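Local coordinates for EccC5 (PDB 7B9F), which is probably the FtsK/SpoIIIE-type ATPase component of the mycobacterial ESX-5 type VII secretion system, driving protein export across the inner membrane, at residues F160-P172 with Q203-L216. Residues are numbered along the deposited sequence; the frame is centred on the assembly and turned at random.
Sequences FGVVRVGVGMTRP and QSVVYNLPKMVSLL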
loop_
_atom_site.group_PDB
_atom_site.type_symbol
_atom_site.label_atom_id
_atom_site.label_comp_id
_atom_site.label_asym_id
_atom_site.label_seq_id
_atom_site.Cartn_x
_atom_site.Cartn_y
_atom_site.Cartn_z
ATOM N N PHE C 160 -7.230 4.793 -42.278
ATOM C CA PHE C 160 -6.273 4.016 -43.061
ATOM C C PHE C 160 -4.892 4.637 -43.098
ATOM O O PHE C 160 -3.894 3.925 -42.991
ATOM C CB PHE C 160 -6.741 3.827 -44.496
ATOM C CG PHE C 160 -5.765 3.056 -45.329
ATOM C CD1 PHE C 160 -5.648 1.696 -45.193
ATOM C CD2 PHE C 160 -4.948 3.701 -46.237
ATOM C CE1 PHE C 160 -4.742 0.996 -45.949
ATOM C CE2 PHE C 160 -4.042 3.003 -46.986
ATOM C CZ PHE C 160 -3.941 1.649 -46.842
ATOM N N GLY C 161 -4.794 5.934 -43.288
ATOM C CA GLY C 161 -3.462 6.452 -43.475
ATOM C C GLY C 161 -2.771 6.897 -42.229
ATOM O O GLY C 161 -1.566 7.142 -42.258
ATOM N N VAL C 162 -3.481 6.973 -41.116
ATOM C CA VAL C 162 -3.068 7.809 -40.005
ATOM C C VAL C 162 -2.493 6.927 -38.911
ATOM O O VAL C 162 -2.956 5.804 -38.694
ATOM C CB VAL C 162 -4.254 8.659 -39.513
ATOM C CG1 VAL C 162 -5.325 7.825 -38.882
ATOM C CG2 VAL C 162 -3.790 9.723 -38.625
ATOM N N VAL C 163 -1.407 7.391 -38.293
ATOM C CA VAL C 163 -0.693 6.613 -37.289
ATOM C C VAL C 163 -0.434 7.464 -36.059
ATOM O O VAL C 163 -0.331 8.690 -36.130
ATOM C CB VAL C 163 0.631 6.035 -37.826
ATOM C CG1 VAL C 163 0.391 5.311 -39.113
ATOM C CG2 VAL C 163 1.640 7.124 -38.051
ATOM N N ARG C 164 -0.343 6.799 -34.919
ATOM C CA ARG C 164 -0.123 7.483 -33.660
ATOM C C ARG C 164 1.327 7.907 -33.547
ATOM O O ARG C 164 2.231 7.174 -33.945
ATOM C CB ARG C 164 -0.490 6.570 -32.495
ATOM C CG ARG C 164 -0.223 7.150 -31.133
ATOM C CD ARG C 164 -0.564 6.163 -30.062
ATOM N NE ARG C 164 0.085 6.498 -28.808
ATOM C CZ ARG C 164 -0.396 6.157 -27.625
ATOM N NH1 ARG C 164 -1.528 5.479 -27.547
ATOM N NH2 ARG C 164 0.241 6.502 -26.521
ATOM N N VAL C 165 1.548 9.099 -33.009
ATOM C CA VAL C 165 2.897 9.583 -32.765
ATOM C C VAL C 165 3.130 9.939 -31.305
ATOM O O VAL C 165 4.284 9.921 -30.851
ATOM C CB VAL C 165 3.211 10.786 -33.680
ATOM C CG1 VAL C 165 2.422 11.997 -33.273
ATOM C CG2 VAL C 165 4.687 11.082 -33.743
ATOM N N GLY C 166 2.092 10.190 -30.524
ATOM C CA GLY C 166 2.283 10.523 -29.129
ATOM C C GLY C 166 0.953 10.766 -28.463
ATOM O O GLY C 166 -0.082 10.305 -28.939
ATOM N N VAL C 167 0.982 11.498 -27.355
ATOM C CA VAL C 167 -0.228 11.885 -26.649
ATOM C C VAL C 167 -0.242 13.395 -26.475
ATOM O O VAL C 167 0.806 14.037 -26.385
ATOM C CB VAL C 167 -0.351 11.181 -25.288
ATOM C CG1 VAL C 167 -0.486 9.704 -25.483
ATOM C CG2 VAL C 167 0.857 11.464 -24.446
ATOM N N GLY C 168 -1.438 13.965 -26.432
ATOM C CA GLY C 168 -1.559 15.404 -26.340
ATOM C C GLY C 168 -3.004 15.831 -26.268
ATOM O O GLY C 168 -3.886 15.030 -25.966
ATOM N N MET C 169 -3.237 17.108 -26.547
ATOM C CA MET C 169 -4.561 17.704 -26.476
ATOM C C MET C 169 -5.314 17.523 -27.781
ATOM O O MET C 169 -4.716 17.414 -28.850
ATOM C CB MET C 169 -4.464 19.195 -26.193
ATOM C CG MET C 169 -3.924 19.535 -24.857
ATOM S SD MET C 169 -3.904 21.309 -24.599
ATOM C CE MET C 169 -2.532 21.767 -25.645
ATOM N N THR C 170 -6.639 17.530 -27.688
ATOM C CA THR C 170 -7.475 17.628 -28.875
ATOM C C THR C 170 -8.818 18.213 -28.473
ATOM O O THR C 170 -9.213 18.141 -27.309
ATOM C CB THR C 170 -7.661 16.275 -29.564
ATOM O OG1 THR C 170 -8.349 16.465 -30.803
ATOM C CG2 THR C 170 -8.453 15.341 -28.703
ATOM N N ARG C 171 -9.496 18.816 -29.434
ATOM C CA ARG C 171 -10.779 19.399 -29.082
ATOM C C ARG C 171 -11.840 18.305 -28.998
ATOM O O ARG C 171 -11.786 17.331 -29.748
ATOM C CB ARG C 171 -11.185 20.470 -30.095
ATOM C CG ARG C 171 -11.467 19.972 -31.484
ATOM C CD ARG C 171 -12.018 21.080 -32.351
ATOM N NE ARG C 171 -12.097 20.685 -33.751
ATOM C CZ ARG C 171 -13.081 19.957 -34.267
ATOM N NH1 ARG C 171 -14.081 19.545 -33.505
ATOM N NH2 ARG C 171 -13.065 19.646 -35.554
ATOM N N PRO C 172 -12.784 18.416 -28.080
ATOM C CA PRO C 172 -13.747 17.341 -27.858
ATOM C C PRO C 172 -14.810 17.321 -28.944
ATOM O O PRO C 172 -14.808 18.121 -29.871
ATOM C CB PRO C 172 -14.348 17.699 -26.504
ATOM C CG PRO C 172 -14.318 19.152 -26.494
ATOM C CD PRO C 172 -13.031 19.536 -27.165
ATOM N N GLN C 203 -12.576 23.113 -20.451
ATOM C CA GLN C 203 -13.319 22.052 -21.128
ATOM C C GLN C 203 -13.308 22.166 -22.608
ATOM O O GLN C 203 -14.036 21.401 -23.232
ATOM C CB GLN C 203 -14.758 22.010 -20.629
ATOM C CG GLN C 203 -14.872 21.903 -19.134
ATOM C CD GLN C 203 -14.195 20.673 -18.584
ATOM O OE1 GLN C 203 -14.175 19.622 -19.218
ATOM N NE2 GLN C 203 -13.620 20.802 -17.405
ATOM N N SER C 204 -12.542 23.052 -23.231
ATOM C CA SER C 204 -12.497 23.139 -24.679
ATOM C C SER C 204 -11.480 22.199 -25.301
ATOM O O SER C 204 -11.366 22.169 -26.527
ATOM C CB SER C 204 -12.190 24.567 -25.117
ATOM O OG SER C 204 -10.991 25.021 -24.520
ATOM N N VAL C 205 -10.713 21.467 -24.492
ATOM C CA VAL C 205 -9.809 20.433 -24.978
ATOM C C VAL C 205 -9.912 19.217 -24.072
ATOM O O VAL C 205 -10.343 19.301 -22.923
ATOM C CB VAL C 205 -8.340 20.893 -25.054
ATOM C CG1 VAL C 205 -8.165 22.021 -26.041
ATOM C CG2 VAL C 205 -7.904 21.363 -23.714
ATOM N N VAL C 206 -9.513 18.074 -24.616
ATOM C CA VAL C 206 -9.398 16.824 -23.877
ATOM C C VAL C 206 -7.925 16.498 -23.744
ATOM O O VAL C 206 -7.179 16.580 -24.725
ATOM C CB VAL C 206 -10.144 15.680 -24.576
ATOM C CG1 VAL C 206 -10.267 14.511 -23.649
ATOM C CG2 VAL C 206 -11.498 16.141 -24.967
ATOM N N TYR C 207 -7.506 16.126 -22.546
ATOM C CA TYR C 207 -6.092 16.006 -22.254
ATOM C C TYR C 207 -5.684 14.542 -22.304
ATOM O O TYR C 207 -6.465 13.662 -21.933
ATOM C CB TYR C 207 -5.776 16.581 -20.881
ATOM C CG TYR C 207 -5.665 18.075 -20.892
ATOM C CD1 TYR C 207 -4.449 18.701 -21.026
ATOM C CD2 TYR C 207 -6.779 18.861 -20.676
ATOM C CE1 TYR C 207 -4.353 20.068 -21.019
ATOM C CE2 TYR C 207 -6.689 20.224 -20.650
ATOM C CZ TYR C 207 -5.473 20.823 -20.825
ATOM O OH TYR C 207 -5.380 22.191 -20.803
ATOM N N ASN C 208 -4.460 14.295 -22.772
ATOM C CA ASN C 208 -3.846 12.969 -22.848
ATOM C C ASN C 208 -4.679 12.039 -23.732
ATOM O O ASN C 208 -5.154 10.989 -23.310
ATOM C CB ASN C 208 -3.637 12.382 -21.445
ATOM C CG ASN C 208 -2.745 11.154 -21.435
ATOM O OD1 ASN C 208 -2.515 10.511 -22.451
ATOM N ND2 ASN C 208 -2.225 10.834 -20.266
ATOM N N LEU C 209 -4.869 12.461 -24.950
ATOM C CA LEU C 209 -5.391 11.597 -25.983
ATOM C C LEU C 209 -4.340 11.396 -27.063
ATOM O O LEU C 209 -3.443 12.230 -27.205
ATOM C CB LEU C 209 -6.664 12.169 -26.608
ATOM C CG LEU C 209 -7.892 12.121 -25.721
ATOM C CD1 LEU C 209 -9.078 12.439 -26.561
ATOM C CD2 LEU C 209 -8.037 10.756 -25.126
ATOM N N PRO C 210 -4.390 10.286 -27.800
ATOM C CA PRO C 210 -3.393 10.052 -28.846
ATOM C C PRO C 210 -3.407 11.127 -29.912
ATOM O O PRO C 210 -4.460 11.534 -30.396
ATOM C CB PRO C 210 -3.812 8.702 -29.424
ATOM C CG PRO C 210 -4.481 8.044 -28.325
ATOM C CD PRO C 210 -5.228 9.098 -27.602
ATOM N N LYS C 211 -2.218 11.582 -30.277
ATOM C CA LYS C 211 -2.047 12.523 -31.365
ATOM C C LYS C 211 -1.526 11.759 -32.560
ATOM O O LYS C 211 -0.652 10.905 -32.428
ATOM C CB LYS C 211 -1.088 13.640 -30.998
ATOM C CG LYS C 211 -1.589 14.460 -29.860
ATOM C CD LYS C 211 -2.860 15.164 -30.247
ATOM C CE LYS C 211 -2.597 16.259 -31.240
ATOM N NZ LYS C 211 -3.840 16.999 -31.559
ATOM N N MET C 212 -2.077 12.051 -33.718
ATOM C CA MET C 212 -1.843 11.233 -34.882
ATOM C C MET C 212 -1.282 12.076 -36.015
ATOM O O MET C 212 -1.372 13.302 -36.010
ATOM C CB MET C 212 -3.129 10.550 -35.312
ATOM C CG MET C 212 -3.496 9.345 -34.497
ATOM S SD MET C 212 -4.536 9.777 -33.106
ATOM C CE MET C 212 -5.964 10.413 -33.969
ATOM N N VAL C 213 -0.674 11.399 -36.976
ATOM C CA VAL C 213 -0.096 12.038 -38.146
ATOM C C VAL C 213 -0.553 11.262 -39.366
ATOM O O VAL C 213 -0.366 10.044 -39.431
ATOM C CB VAL C 213 1.436 12.074 -38.054
ATOM C CG1 VAL C 213 2.046 12.242 -39.411
ATOM C CG2 VAL C 213 1.870 13.195 -37.149
ATOM N N SER C 214 -1.159 11.948 -40.323
ATOM C CA SER C 214 -1.717 11.286 -41.491
ATOM C C SER C 214 -0.662 11.180 -42.576
ATOM O O SER C 214 -0.077 12.187 -42.979
ATOM C CB SER C 214 -2.927 12.035 -42.026
ATOM O OG SER C 214 -3.336 11.463 -43.250
ATOM N N LEU C 215 -0.427 9.965 -43.052
ATOM C CA LEU C 215 0.561 9.764 -44.096
ATOM C C LEU C 215 0.073 10.233 -45.452
ATOM O O LEU C 215 0.890 10.434 -46.352
ATOM C CB LEU C 215 0.941 8.293 -44.173
ATOM C CG LEU C 215 1.617 7.713 -42.939
ATOM C CD1 LEU C 215 2.305 6.438 -43.310
ATOM C CD2 LEU C 215 2.611 8.690 -42.354
ATOM N N LEU C 216 -1.228 10.406 -45.625
ATOM C CA LEU C 216 -1.778 10.702 -46.936
ATOM C C LEU C 216 -1.907 12.189 -47.226
ATOM O O LEU C 216 -2.300 12.547 -48.337
ATOM C CB LEU C 216 -3.148 10.045 -47.087
ATOM C CG LEU C 216 -3.200 8.537 -46.896
ATOM C CD1 LEU C 216 -4.619 8.054 -47.037
ATOM C CD2 LEU C 216 -2.311 7.865 -47.910
#
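Lys211 reaches across from 203-216 and lies along the backbone of Gly168 and Met169. Its CB stands 4.0 Å from Gly166 O, at the hydrogen-bonded pair these two residues form. Lys211 CG is turned beside the backbone N (chi1 -63°) and comes to rest 3.5 Å from the N of Gly168, a residue with no side chain. The chain bends again at chi2 and chi3, bringing Lys211 CD within 3.2 Å of Met169 O. CE stays close to the same oxygen, and Lys211 NZ donates a hydrogen bond to Met169 O (2.9 Å), approaching nearly in line with the carbonyl. The Lys211 side chain also touches Phe394 and Ala395 of strand 392-397.

Further along 160-172, the Met169 thioether lies beside Tyr207, pointing the same way, with Met169 SD 3.8 Å from Tyr207 CE1 in an oblique Met-aromatic contact; Tyr207 OH is hydrogen-bonded to the backbone of a chain of another protein. Thr170 CG2 meets Leu209 CD1, and Pro172 CB packs on Val206 CG2. At the other end Val162 CG2, anti to the backbone N, lies against Met212 CB at 3.5 Å.

Backbone hydrogen bonds pair the segments from Gly161 to Thr170. Lys211 O takes a nearly straight bond from Val165 N and a weak one from Gly166 N, a classic beta bulge, while Asn208 and Leu209 both face Gly168 in a G1 beta bulge. The chain turns a corner at Tyr207-Asn208, with the Val206-Thr170 pair beyond it; strand 209-214 is the antiparallel edge strand of the chain's mixed sheet, next to 162-170.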